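PDB 2P4H: vestitone reductase, which catalyses the stereospecific, NADPH-dependent reduction of (3R)-vestitone to a 4-hydroxyisoflavan, the penultimate step in making the alfalfa phytoalexin medicarpin. Local coordinates for residues Val4-Gly9 and Trp16-Leu21; Gly8-Leu13 and Ser43-Leu48; Ser27-Ile32 and Glu73-Ile78; Phe189-Phe194 and Glu204-Leu209. All coordinates share one frame; numbering follows the deposited sequence.

Interaction 1: residues Val4-Gly9 and Trp16-Leu21; sequences VCVTGG and WIIKSL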
loop_
_atom_site.group_PDB
_atom_site.type_symbol
_atom_site.label_atom_id
_atom_site.label_comp_id
_atom_site.label_asym_id
_atom_site.label_seq_id
_atom_site.Cartn_x
_atom_site.Cartn_y
_atom_site.Cartn_z
ATOM N N VAL A 4 12.323 1.997 -13.567
ATOM C CA VAL A 4 11.419 1.153 -12.796
ATOM C C VAL A 4 10.005 1.270 -13.351
ATOM O O VAL A 4 9.534 2.370 -13.639
ATOM C CB VAL A 4 11.404 1.567 -11.302
ATOM C CG1 VAL A 4 10.388 0.734 -10.532
ATOM C CG2 VAL A 4 12.792 1.388 -10.703
ATOM N N CYS A 5 9.337 0.133 -13.518
ATOM C CA CYS A 5 7.966 0.133 -14.016
ATOM C C CYS A 5 7.020 0.070 -12.823
ATOM O O CYS A 5 7.110 -0.847 -12.003
ATOM C CB CYS A 5 7.715 -1.068 -14.932
ATOM S SG CYS A 5 6.037 -1.107 -15.623
ATOM N N VAL A 6 6.122 1.044 -12.740
ATOM C CA VAL A 6 5.148 1.131 -11.655
ATOM C C VAL A 6 3.733 1.003 -12.208
ATOM O O VAL A 6 3.329 1.793 -13.058
ATOM C CB VAL A 6 5.237 2.500 -10.934
ATOM C CG1 VAL A 6 4.239 2.556 -9.786
ATOM C CG2 VAL A 6 6.649 2.741 -10.420
ATOM N N THR A 7 2.977 0.015 -11.740
ATOM C CA THR A 7 1.600 -0.122 -12.203
ATOM C C THR A 7 0.714 0.705 -11.276
ATOM O O THR A 7 1.109 1.014 -10.149
ATOM C CB THR A 7 1.112 -1.582 -12.176
ATOM O OG1 THR A 7 1.096 -2.055 -10.824
ATOM C CG2 THR A 7 2.018 -2.461 -13.019
ATOM N N GLY A 8 -0.474 1.070 -11.753
ATOM C CA GLY A 8 -1.386 1.869 -10.950
ATOM C C GLY A 8 -0.826 3.256 -10.688
ATOM O O GLY A 8 -0.973 3.799 -9.591
ATOM N N GLY A 9 -0.209 3.837 -11.712
ATOM C CA GLY A 9 0.414 5.145 -11.588
ATOM C C GLY A 9 -0.410 6.324 -11.106
ATOM O O GLY A 9 0.146 7.267 -10.540
ATOM N N TRP A 16 2.544 8.344 -5.543
ATOM C CA TRP A 16 3.539 8.796 -4.580
ATOM C C TRP A 16 4.869 8.104 -4.854
ATOM O O TRP A 16 5.933 8.716 -4.751
ATOM C CB TRP A 16 3.100 8.523 -3.138
ATOM C CG TRP A 16 4.007 9.223 -2.178
ATOM C CD1 TRP A 16 5.112 8.709 -1.560
ATOM C CD2 TRP A 16 3.972 10.615 -1.845
ATOM N NE1 TRP A 16 5.773 9.701 -0.869
ATOM C CE2 TRP A 16 5.092 10.880 -1.029
ATOM C CE3 TRP A 16 3.102 11.667 -2.165
ATOM C CZ2 TRP A 16 5.367 12.158 -0.526
ATOM C CZ3 TRP A 16 3.375 12.935 -1.669
ATOM C CH2 TRP A 16 4.498 13.170 -0.859
ATOM N N ILE A 17 4.809 6.824 -5.208
ATOM C CA ILE A 17 6.019 6.076 -5.514
ATOM C C ILE A 17 6.703 6.650 -6.761
ATOM O O ILE A 17 7.932 6.707 -6.821
ATOM C CB ILE A 17 5.698 4.571 -5.692
ATOM C CG1 ILE A 17 5.460 3.947 -4.311
ATOM C CG2 ILE A 17 6.834 3.857 -6.419
ATOM C CD1 ILE A 17 5.113 2.468 -4.338
ATOM N N ILE A 18 5.920 7.084 -7.747
ATOM C CA ILE A 18 6.505 7.676 -8.950
ATOM C C ILE A 18 7.231 8.963 -8.553
ATOM O O ILE A 18 8.354 9.217 -8.989
ATOM C CB ILE A 18 5.420 7.989 -10.007
ATOM C CG1 ILE A 18 4.904 6.677 -10.609
ATOM C CG2 ILE A 18 5.983 8.907 -11.092
ATOM C CD1 ILE A 18 3.801 6.848 -11.622
ATOM N N LYS A 19 6.582 9.767 -7.716
ATOM C CA LYS A 19 7.166 11.015 -7.231
ATOM C C LYS A 19 8.508 10.713 -6.558
ATOM O O LYS A 19 9.527 11.347 -6.847
ATOM C CB LYS A 19 6.208 11.664 -6.226
ATOM C CG LYS A 19 6.751 12.878 -5.497
ATOM C CD LYS A 19 5.712 13.408 -4.518
ATOM C CE LYS A 19 6.229 14.586 -3.703
ATOM N NZ LYS A 19 7.334 14.204 -2.785
ATOM N N SER A 20 8.496 9.726 -5.669
ATOM C CA SER A 20 9.681 9.311 -4.929
ATOM C C SER A 20 10.801 8.806 -5.833
ATOM O O SER A 20 11.966 9.167 -5.657
ATOM C CB SER A 20 9.297 8.220 -3.927
ATOM O OG SER A 20 10.438 7.661 -3.302
ATOM N N LEU A 21 10.454 7.959 -6.795
ATOM C CA LEU A 21 11.451 7.419 -7.711
ATOM C C LEU A 21 12.144 8.531 -8.490
ATOM O O LEU A 21 13.366 8.526 -8.642
ATOM C CB LEU A 21 10.796 6.433 -8.681
ATOM C CG LEU A 21 10.473 5.053 -8.104
ATOM C CD1 LEU A 21 9.554 4.295 -9.051
ATOM C CD2 LEU A 21 11.773 4.283 -7.876
#
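Leu21 of helix 12-23 reaches down onto Val4 and Val6 of strand 3-7, and the side-chain contacts are all apolar. One methyl serves both valines: Leu21 CD1 meets Val6 CG2 tip to tip at 3.6 Å, and the same CD1 lies 3.9 Å from Val4 CG1, where the two side chains cross at about a right angle. Val6 CG2, set beside its backbone N with CG1 anti to it (chi1 -179°), also faces Ile17 CG2 at 4.2 Å. On the flank of Val6, its CB is 4.2 Å from Ile18 CG1.

A second kind of contact is side chain on backbone. Ile18 CD1 rests on Gly9, 3.8 Å from Gly9 CA; a CB built on Gly9 would come within 3.4 Å of Ile18 CD1, which shows how closely the helix lies on this turn.

Phe79 of strand 77-80 and Val28 of strand 27-31 extend this apolar layer. The short strand and helix axes run nearly antiparallel, at 163° with a closest approach of 9.5 Å. Together with the glycine-rich turn, which includes Gly8 and Gly9 of the predicted NADP(+) site, this geometry identifies the first beta-alpha-beta unit of a Rossmann fold.

Interaction 2: residues Gly8-Leu13 and Ser43-Leu48; sequences GGTGFL and SFLTNL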
loop_
_atom_site.group_PDB
_atom_site.type_symbol
_atom_site.label_atom_id
_atom_site.label_comp_id
_atom_site.label_asym_id
_atom_site.label_seq_id
_atom_site.Cartn_x
_atom_site.Cartn_y
_atom_site.Cartn_z
ATOM N N GLY A 8 -0.474 1.070 -11.753
ATOM C CA GLY A 8 -1.386 1.869 -10.950
ATOM C C GLY A 8 -0.826 3.256 -10.688
ATOM O O GLY A 8 -0.973 3.799 -9.591
ATOM N N GLY A 9 -0.209 3.837 -11.712
ATOM C CA GLY A 9 0.414 5.145 -11.588
ATOM C C GLY A 9 -0.410 6.324 -11.106
ATOM O O GLY A 9 0.146 7.267 -10.540
ATOM N N THR A 10 -1.719 6.302 -11.333
ATOM C CA THR A 10 -2.550 7.417 -10.891
ATOM C C THR A 10 -3.191 7.170 -9.530
ATOM O O THR A 10 -3.923 8.016 -9.019
ATOM C CB THR A 10 -3.657 7.750 -11.915
ATOM O OG1 THR A 10 -4.459 6.591 -12.154
ATOM C CG2 THR A 10 -3.044 8.230 -13.226
ATOM N N GLY A 11 -2.921 6.009 -8.943
ATOM C CA GLY A 11 -3.474 5.715 -7.634
ATOM C C GLY A 11 -2.687 6.437 -6.554
ATOM O O GLY A 11 -1.607 6.962 -6.811
ATOM N N PHE A 12 -3.229 6.465 -5.342
ATOM C CA PHE A 12 -2.569 7.118 -4.216
ATOM C C PHE A 12 -1.137 6.613 -4.011
ATOM O O PHE A 12 -0.180 7.393 -4.048
ATOM C CB PHE A 12 -3.420 6.904 -2.952
ATOM C CG PHE A 12 -2.710 7.200 -1.652
ATOM C CD1 PHE A 12 -1.923 8.339 -1.496
ATOM C CD2 PHE A 12 -2.879 6.352 -0.561
ATOM C CE1 PHE A 12 -1.318 8.627 -0.269
ATOM C CE2 PHE A 12 -2.282 6.634 0.666
ATOM C CZ PHE A 12 -1.503 7.770 0.814
ATOM N N LEU A 13 -0.976 5.312 -3.808
ATOM C CA LEU A 13 0.359 4.771 -3.582
ATOM C C LEU A 13 1.240 4.841 -4.827
ATOM O O LEU A 13 2.397 5.267 -4.758
ATOM C CB LEU A 13 0.272 3.321 -3.094
ATOM C CG LEU A 13 1.633 2.698 -2.774
ATOM C CD1 LEU A 13 2.339 3.509 -1.694
ATOM C CD2 LEU A 13 1.444 1.254 -2.332
ATOM N N SER A 43 -1.902 15.283 -15.348
ATOM C CA SER A 43 -1.088 16.461 -15.088
ATOM C C SER A 43 -0.381 16.412 -13.738
ATOM O O SER A 43 0.754 16.872 -13.614
ATOM C CB SER A 43 -1.946 17.726 -15.177
ATOM O OG SER A 43 -2.437 17.909 -16.493
ATOM N N PHE A 44 -1.037 15.849 -12.727
ATOM C CA PHE A 44 -0.423 15.776 -11.408
ATOM C C PHE A 44 0.798 14.863 -11.423
ATOM O O PHE A 44 1.604 14.880 -10.495
ATOM C CB PHE A 44 -1.446 15.325 -10.355
ATOM C CG PHE A 44 -1.884 13.895 -10.488
ATOM C CD1 PHE A 44 -1.238 12.889 -9.777
ATOM C CD2 PHE A 44 -2.959 13.557 -11.302
ATOM C CE1 PHE A 44 -1.660 11.567 -9.872
ATOM C CE2 PHE A 44 -3.388 12.238 -11.406
ATOM C CZ PHE A 44 -2.738 11.240 -10.687
ATOM N N LEU A 45 0.935 14.077 -12.488
ATOM C CA LEU A 45 2.083 13.191 -12.641
ATOM C C LEU A 45 3.120 13.834 -13.560
ATOM O O LEU A 45 4.299 13.897 -13.230
ATOM C CB LEU A 45 1.663 11.838 -13.229
ATOM C CG LEU A 45 0.916 10.852 -12.326
ATOM C CD1 LEU A 45 0.609 9.581 -13.107
ATOM C CD2 LEU A 45 1.764 10.530 -11.098
ATOM N N THR A 46 2.670 14.321 -14.714
ATOM C CA THR A 46 3.576 14.942 -15.675
ATOM C C THR A 46 4.179 16.251 -15.173
ATOM O O THR A 46 5.191 16.714 -15.702
ATOM C CB THR A 46 2.875 15.193 -17.033
ATOM O OG1 THR A 46 1.717 16.011 -16.840
ATOM C CG2 THR A 46 2.455 13.872 -17.662
ATOM N N ASN A 47 3.565 16.838 -14.151
ATOM C CA ASN A 47 4.070 18.082 -13.582
ATOM C C ASN A 47 5.072 17.812 -12.464
ATOM O O ASN A 47 5.713 18.735 -11.963
ATOM C CB ASN A 47 2.922 18.943 -13.047
ATOM C CG ASN A 47 2.098 19.570 -14.157
ATOM O OD1 ASN A 47 2.642 20.170 -15.083
ATOM N ND2 ASN A 47 0.779 19.441 -14.065
ATOM N N LEU A 48 5.206 16.549 -12.072
ATOM C CA LEU A 48 6.149 16.191 -11.020
ATOM C C LEU A 48 7.564 16.484 -11.499
ATOM O O LEU A 48 7.891 16.277 -12.668
ATOM C CB LEU A 48 6.033 14.704 -10.667
ATOM C CG LEU A 48 4.744 14.193 -10.016
ATOM C CD1 LEU A 48 4.839 12.682 -9.857
ATOM C CD2 LEU A 48 4.531 14.860 -8.662
#
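Gly9 and Thr10 are the central residues of a type I turn from Gly8 to Gly11, closed by Gly11 N to Gly8 O at 3.0 Å, and this turn faces helix 43-46 with Thr10 CA 7.6 Å from Leu45 CA. Gly11 then takes the N-cap position of helix 12-23.

Two side chains from the short helix meet the turn. Leu45 brings its branched end to the Gly9 carbonyl: CD1 is 3.5 Å and CD2 3.7 Å from Gly9 O. Leu45 CD1 also touches Thr10 CG2 at 3.9 Å, the side chains crossing roughly at right angles. Phe44 comes in edge-on, with Thr10 CB near the ring plane and 3.8 Å from CZ; its chi1 of 69°, which places CG between the backbone N and carbonyl carbon, directs the ring to the turn. A serine in place of Leu45 lacks the methyls that lie on the Gly9 carbonyl and Thr10 CG2, and would probably open a gap toward Leu55 and Phe57.

No hydrogen bond crosses between the segments. The contact is van der Waals cover on one side of the predicted NADP(+)-binding turn, whose polar ties include Gly11 N to Gly8 O and the Gly9-Thr31 backbone bond.

Interaction 3: residues Ser27-Ile32 and Glu73-Ile78; sequences SVNTTI and EGCVGI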
loop_
_atom_site.group_PDB
_atom_site.type_symbol
_atom_site.label_atom_id
_atom_site.label_comp_id
_atom_site.label_asym_id
_atom_site.label_seq_id
_atom_site.Cartn_x
_atom_site.Cartn_y
_atom_site.Cartn_z
ATOM N N SER A 27 14.325 6.620 -13.458
ATOM C CA SER A 27 13.455 6.963 -14.569
ATOM C C SER A 27 12.250 6.056 -14.315
ATOM O O SER A 27 12.382 5.027 -13.644
ATOM C CB SER A 27 14.118 6.662 -15.920
ATOM O OG SER A 27 14.610 5.338 -15.996
ATOM N N VAL A 28 11.087 6.420 -14.839
ATOM C CA VAL A 28 9.885 5.637 -14.572
ATOM C C VAL A 28 8.970 5.341 -15.753
ATOM O O VAL A 28 8.671 6.220 -16.559
ATOM C CB VAL A 28 9.028 6.347 -13.495
ATOM C CG1 VAL A 28 7.777 5.538 -13.190
ATOM C CG2 VAL A 28 9.852 6.562 -12.238
ATOM N N ASN A 29 8.536 4.087 -15.836
ATOM C CA ASN A 29 7.582 3.641 -16.846
ATOM C C ASN A 29 6.349 3.365 -16.000
ATOM O O ASN A 29 6.468 2.813 -14.906
ATOM C CB ASN A 29 8.020 2.330 -17.505
ATOM C CG ASN A 29 9.080 2.522 -18.570
ATOM O OD1 ASN A 29 9.605 1.545 -19.110
ATOM N ND2 ASN A 29 9.393 3.771 -18.889
ATOM N N THR A 30 5.172 3.743 -16.476
ATOM C CA THR A 30 3.977 3.487 -15.689
ATOM C C THR A 30 2.768 3.116 -16.533
ATOM O O THR A 30 2.646 3.523 -17.695
ATOM C CB THR A 30 3.621 4.711 -14.795
ATOM O OG1 THR A 30 2.583 4.351 -13.870
ATOM C CG2 THR A 30 3.137 5.880 -15.646
ATOM N N THR A 31 1.896 2.309 -15.939
ATOM C CA THR A 31 0.649 1.893 -16.559
ATOM C C THR A 31 -0.403 2.395 -15.574
ATOM O O THR A 31 -0.176 2.384 -14.359
ATOM C CB THR A 31 0.562 0.351 -16.728
ATOM O OG1 THR A 31 0.667 -0.293 -15.452
ATOM C CG2 THR A 31 1.680 -0.141 -17.627
ATOM N N ILE A 32 -1.534 2.863 -16.088
ATOM C CA ILE A 32 -2.575 3.406 -15.225
ATOM C C ILE A 32 -3.966 2.855 -15.502
ATOM O O ILE A 32 -4.221 2.269 -16.555
ATOM C CB ILE A 32 -2.629 4.947 -15.342
ATOM C CG1 ILE A 32 -3.057 5.347 -16.757
ATOM C CG2 ILE A 32 -1.258 5.542 -15.041
ATOM C CD1 ILE A 32 -3.170 6.843 -16.968
ATOM N N GLU A 73 10.439 -3.388 -20.465
ATOM C CA GLU A 73 11.679 -3.523 -21.215
ATOM C C GLU A 73 12.774 -2.633 -20.635
ATOM O O GLU A 73 12.577 -1.434 -20.440
ATOM C CB GLU A 73 11.444 -3.161 -22.685
ATOM C CG GLU A 73 12.697 -3.224 -23.550
ATOM C CD GLU A 73 13.241 -4.632 -23.694
ATOM O OE1 GLU A 73 14.356 -4.787 -24.234
ATOM O OE2 GLU A 73 12.552 -5.586 -23.275
ATOM N N GLY A 74 13.926 -3.234 -20.351
ATOM C CA GLY A 74 15.052 -2.491 -19.811
ATOM C C GLY A 74 14.946 -2.024 -18.370
ATOM O O GLY A 74 15.829 -1.312 -17.887
ATOM N N CYS A 75 13.883 -2.419 -17.675
ATOM C CA CYS A 75 13.694 -2.007 -16.285
ATOM C C CYS A 75 14.480 -2.841 -15.281
ATOM O O CYS A 75 14.647 -4.048 -15.449
ATOM C CB CYS A 75 12.207 -2.050 -15.923
ATOM S SG CYS A 75 11.220 -0.780 -16.731
ATOM N N VAL A 76 14.958 -2.184 -14.228
ATOM C CA VAL A 76 15.716 -2.861 -13.183
ATOM C C VAL A 76 14.774 -3.319 -12.077
ATOM O O VAL A 76 15.122 -4.165 -11.259
ATOM C CB VAL A 76 16.798 -1.932 -12.581
ATOM C CG1 VAL A 76 17.791 -1.530 -13.660
ATOM C CG2 VAL A 76 16.152 -0.699 -11.966
ATOM N N GLY A 77 13.571 -2.753 -12.059
ATOM C CA GLY A 77 12.603 -3.135 -11.051
ATOM C C GLY A 77 11.175 -2.939 -11.517
ATOM O O GLY A 77 10.907 -2.146 -12.421
ATOM N N ILE A 78 10.264 -3.688 -10.903
ATOM C CA ILE A 78 8.842 -3.597 -11.198
ATOM C C ILE A 78 8.122 -3.487 -9.861
ATOM O O ILE A 78 8.289 -4.345 -8.988
ATOM C CB ILE A 78 8.306 -4.853 -11.932
ATOM C CG1 ILE A 78 8.946 -4.976 -13.319
ATOM C CG2 ILE A 78 6.785 -4.769 -12.063
ATOM C CD1 ILE A 78 8.623 -6.293 -14.022
#
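The parallel Rossmann sheet provides the setting: strand 3-7 runs between strands 27-31 and 77-80, and Asn29 meets Cys75 past that intervening strand, near the point where the chain enters strand 77-80. The closest CA atoms across the two segments, those of Asn29 and Cys75, are 8.3 Å apart, a separation that leaves side chains to make the contact.

Asn29 points toward the other segment, and its amide end approaches the sulfur, with the atom modelled as OD1 lying 3.7 Å from Cys75 SG. The amide is probably turned over in the model, so this distance establishes proximity but does not identify the amide atom facing the thiol. Cys75 has its sulfur anti to its carbonyl carbon and beside its backbone N (chi1 -70°), a rotation that carries SG to the asparagine. Glu73 borders the meeting point through its backbone, while its carboxylate leads away.

Arg3 and Cys5 of strand 3-7 also line the meeting point: Arg3 touches both Asn29 and Cys75, and Cys5 touches Cys75. On its other flank Asn29 is in contact with His56 and Phe58. Cys75 O accepts a hydrogen bond from Thr116 OG1, which holds this partner through its main chain.

The surface buried between the segments totals just 71 Å². In chemical terms a buried amide lies beside a buried thiol, the nature of their approach left open by the uncertain amide, while the backbone of Asn29 is tied to strand 3-7 through Val4 and Val6.

Interaction 4: residues Phe189-Phe194 and Glu204-Leu209; sequences FIVGRF and EKALVL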
loop_
_atom_site.group_PDB
_atom_site.type_symbol
_atom_site.label_atom_id
_atom_site.label_comp_id
_atom_site.label_asym_id
_atom_site.label_seq_id
_atom_site.Cartn_x
_atom_site.Cartn_y
_atom_site.Cartn_z
ATOM N N PHE A 189 -2.853 0.747 7.102
ATOM C CA PHE A 189 -3.434 1.997 6.616
ATOM C C PHE A 189 -2.259 2.880 6.194
ATOM O O PHE A 189 -1.398 3.206 7.016
ATOM C CB PHE A 189 -4.220 2.700 7.727
ATOM C CG PHE A 189 -5.597 2.144 7.951
ATOM C CD1 PHE A 189 -6.696 2.697 7.304
ATOM C CD2 PHE A 189 -5.797 1.072 8.815
ATOM C CE1 PHE A 189 -7.980 2.189 7.516
ATOM C CE2 PHE A 189 -7.075 0.558 9.031
ATOM C CZ PHE A 189 -8.167 1.118 8.381
ATOM N N ILE A 190 -2.216 3.246 4.916
ATOM C CA ILE A 190 -1.150 4.098 4.378
ATOM C C ILE A 190 -1.610 5.551 4.478
ATOM O O ILE A 190 -2.652 5.920 3.927
ATOM C CB ILE A 190 -0.864 3.731 2.916
ATOM C CG1 ILE A 190 -0.520 2.240 2.819
ATOM C CG2 ILE A 190 0.278 4.583 2.377
ATOM C CD1 ILE A 190 -0.469 1.729 1.398
ATOM N N VAL A 191 -0.823 6.375 5.166
ATOM C CA VAL A 191 -1.197 7.767 5.407
ATOM C C VAL A 191 -0.048 8.758 5.215
ATOM O O VAL A 191 1.105 8.449 5.502
ATOM C CB VAL A 191 -1.737 7.896 6.861
ATOM C CG1 VAL A 191 -2.148 9.331 7.166
ATOM C CG2 VAL A 191 -2.914 6.942 7.057
ATOM N N GLY A 192 -0.379 9.956 4.733
ATOM C CA GLY A 192 0.618 10.998 4.531
ATOM C C GLY A 192 0.115 12.013 3.529
ATOM O O GLY A 192 -1.094 12.181 3.370
ATOM N N ARG A 193 1.030 12.721 2.874
ATOM C CA ARG A 193 0.616 13.672 1.851
ATOM C C ARG A 193 0.266 12.826 0.632
ATOM O O ARG A 193 0.596 11.641 0.577
ATOM C CB ARG A 193 1.752 14.628 1.477
ATOM C CG ARG A 193 2.191 15.588 2.566
ATOM C CD ARG A 193 3.169 16.608 1.990
ATOM N NE ARG A 193 2.556 17.371 0.906
ATOM C CZ ARG A 193 1.774 18.433 1.080
ATOM N NH1 ARG A 193 1.507 18.881 2.300
ATOM N NH2 ARG A 193 1.237 19.036 0.028
ATOM N N PHE A 194 -0.405 13.429 -0.340
ATOM C CA PHE A 194 -0.772 12.722 -1.559
ATOM C C PHE A 194 -0.863 13.694 -2.725
ATOM O O PHE A 194 -1.093 14.889 -2.528
ATOM C CB PHE A 194 -2.103 11.978 -1.368
ATOM C CG PHE A 194 -3.240 12.848 -0.891
ATOM C CD1 PHE A 194 -4.106 13.456 -1.800
ATOM C CD2 PHE A 194 -3.458 13.039 0.470
ATOM C CE1 PHE A 194 -5.173 14.237 -1.354
ATOM C CE2 PHE A 194 -4.519 13.817 0.927
ATOM C CZ PHE A 194 -5.381 14.419 0.015
ATOM N N GLU A 204 -8.929 9.130 4.669
ATOM C CA GLU A 204 -10.228 9.552 5.177
ATOM C C GLU A 204 -10.550 8.767 6.449
ATOM O O GLU A 204 -11.030 9.328 7.436
ATOM C CB GLU A 204 -11.314 9.327 4.118
ATOM C CG GLU A 204 -12.713 9.718 4.582
ATOM C CD GLU A 204 -13.700 9.813 3.436
ATOM O OE1 GLU A 204 -13.655 8.950 2.536
ATOM O OE2 GLU A 204 -14.527 10.748 3.445
ATOM N N LYS A 205 -10.265 7.469 6.436
ATOM C CA LYS A 205 -10.528 6.637 7.602
ATOM C C LYS A 205 -9.601 6.969 8.767
ATOM O O LYS A 205 -10.039 7.018 9.917
ATOM C CB LYS A 205 -10.397 5.156 7.235
ATOM C CG LYS A 205 -11.473 4.678 6.274
ATOM C CD LYS A 205 -11.326 3.205 5.955
ATOM C CE LYS A 205 -12.431 2.747 5.020
ATOM N NZ LYS A 205 -13.775 3.093 5.559
ATOM N N ALA A 206 -8.324 7.196 8.472
ATOM C CA ALA A 206 -7.350 7.523 9.510
ATOM C C ALA A 206 -7.649 8.860 10.186
ATOM O O ALA A 206 -7.292 9.072 11.349
ATOM C CB ALA A 206 -5.944 7.545 8.912
ATOM N N LEU A 207 -8.303 9.762 9.456
ATOM C CA LEU A 207 -8.630 11.083 9.987
ATOM C C LEU A 207 -10.072 11.206 10.466
ATOM O O LEU A 207 -10.613 12.306 10.558
ATOM C CB LEU A 207 -8.349 12.158 8.931
ATOM C CG LEU A 207 -6.890 12.315 8.497
ATOM C CD1 LEU A 207 -6.762 13.505 7.555
ATOM C CD2 LEU A 207 -6.003 12.514 9.721
ATOM N N VAL A 208 -10.688 10.076 10.792
ATOM C CA VAL A 208 -12.069 10.073 11.250
ATOM C C VAL A 208 -12.337 11.038 12.413
ATOM O O VAL A 208 -13.409 11.643 12.483
ATOM C CB VAL A 208 -12.516 8.634 11.633
ATOM C CG1 VAL A 208 -11.668 8.100 12.777
ATOM C CG2 VAL A 208 -13.992 8.625 11.995
ATOM N N LEU A 209 -11.374 11.202 13.316
ATOM C CA LEU A 209 -11.586 12.098 14.452
ATOM C C LEU A 209 -11.603 13.584 14.086
ATOM O O LEU A 209 -12.154 14.397 14.830
ATOM C CB LEU A 209 -10.544 11.842 15.549
ATOM C CG LEU A 209 -10.599 10.483 16.257
ATOM C CD1 LEU A 209 -9.585 10.484 17.396
ATOM C CD2 LEU A 209 -12.000 10.210 16.797
#
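Val191 and Ala206 make the direct apolar contact between strand 189-191 and helix 201-206. Val191 CG2 lies 3.6 Å from Ala206 CB; with CG1 anti to the backbone N (chi1 -180°), CG2 is the branch presented to the helix. Ala206 CA lies 7.4 Å from Phe189 CA, the nearest backbone pair across the segments, and the small methyl is consistent with that approach.

The second contact sets an aliphatic chain against a ring edge. Lys205 CD lies in the plane of the Phe189 ring, 3.8 Å from CE1, and Lys205 CB is also 3.8 Å from CE1. The two side chains cross at about a right angle, and the lysine meets the rim of the ring with methylenes. Its ammonium end leads away, toward a weak, long ion pair with Asp201, so the geometry gives no cation-pi interaction.

Other residues pack on the same strand: Phe222 packs edge-to-face with Phe189, Met224 touches both Val191 and Ala206, and Met308 and Ala312 of helix 305-319 also reach Val191. Ser202 OG is hydrogen-bonded to Ile190 O, adding a polar tie between strand and helix.

The backbone of strand 189-191 pairs in parallel with strand 219-226. These features place the contact in the smaller mixed sheet beside the Rossmann sheet, consistent with the C-terminal substrate-binding region of extended short-chain dehydrogenases/reductases.

Overall arrangement
Interactions 1 and 2 share Gly8 and Gly9 and use helix 12-23: the first is a fully buried hydrocarbon layer, the second a partly buried cover over the turn. They touch where Ile18 and Lys19 meet Leu48. Interaction 3 belongs to the same Rossmann sheet, joined to interaction 1 through the Val6-Asn29 backbone pairing, but its small contact sets a buried amide beside a thiol instead of hydrocarbon. Interaction 4 lies across the chain's centre from interaction 3, their nearest atoms about 15 Å apart, and mixes a buried apolar pair with a more exposed lysine-ring contact. Phe12 bridges the two regions, packing against Ile190 and Phe194 beside the predicted cofactor turn.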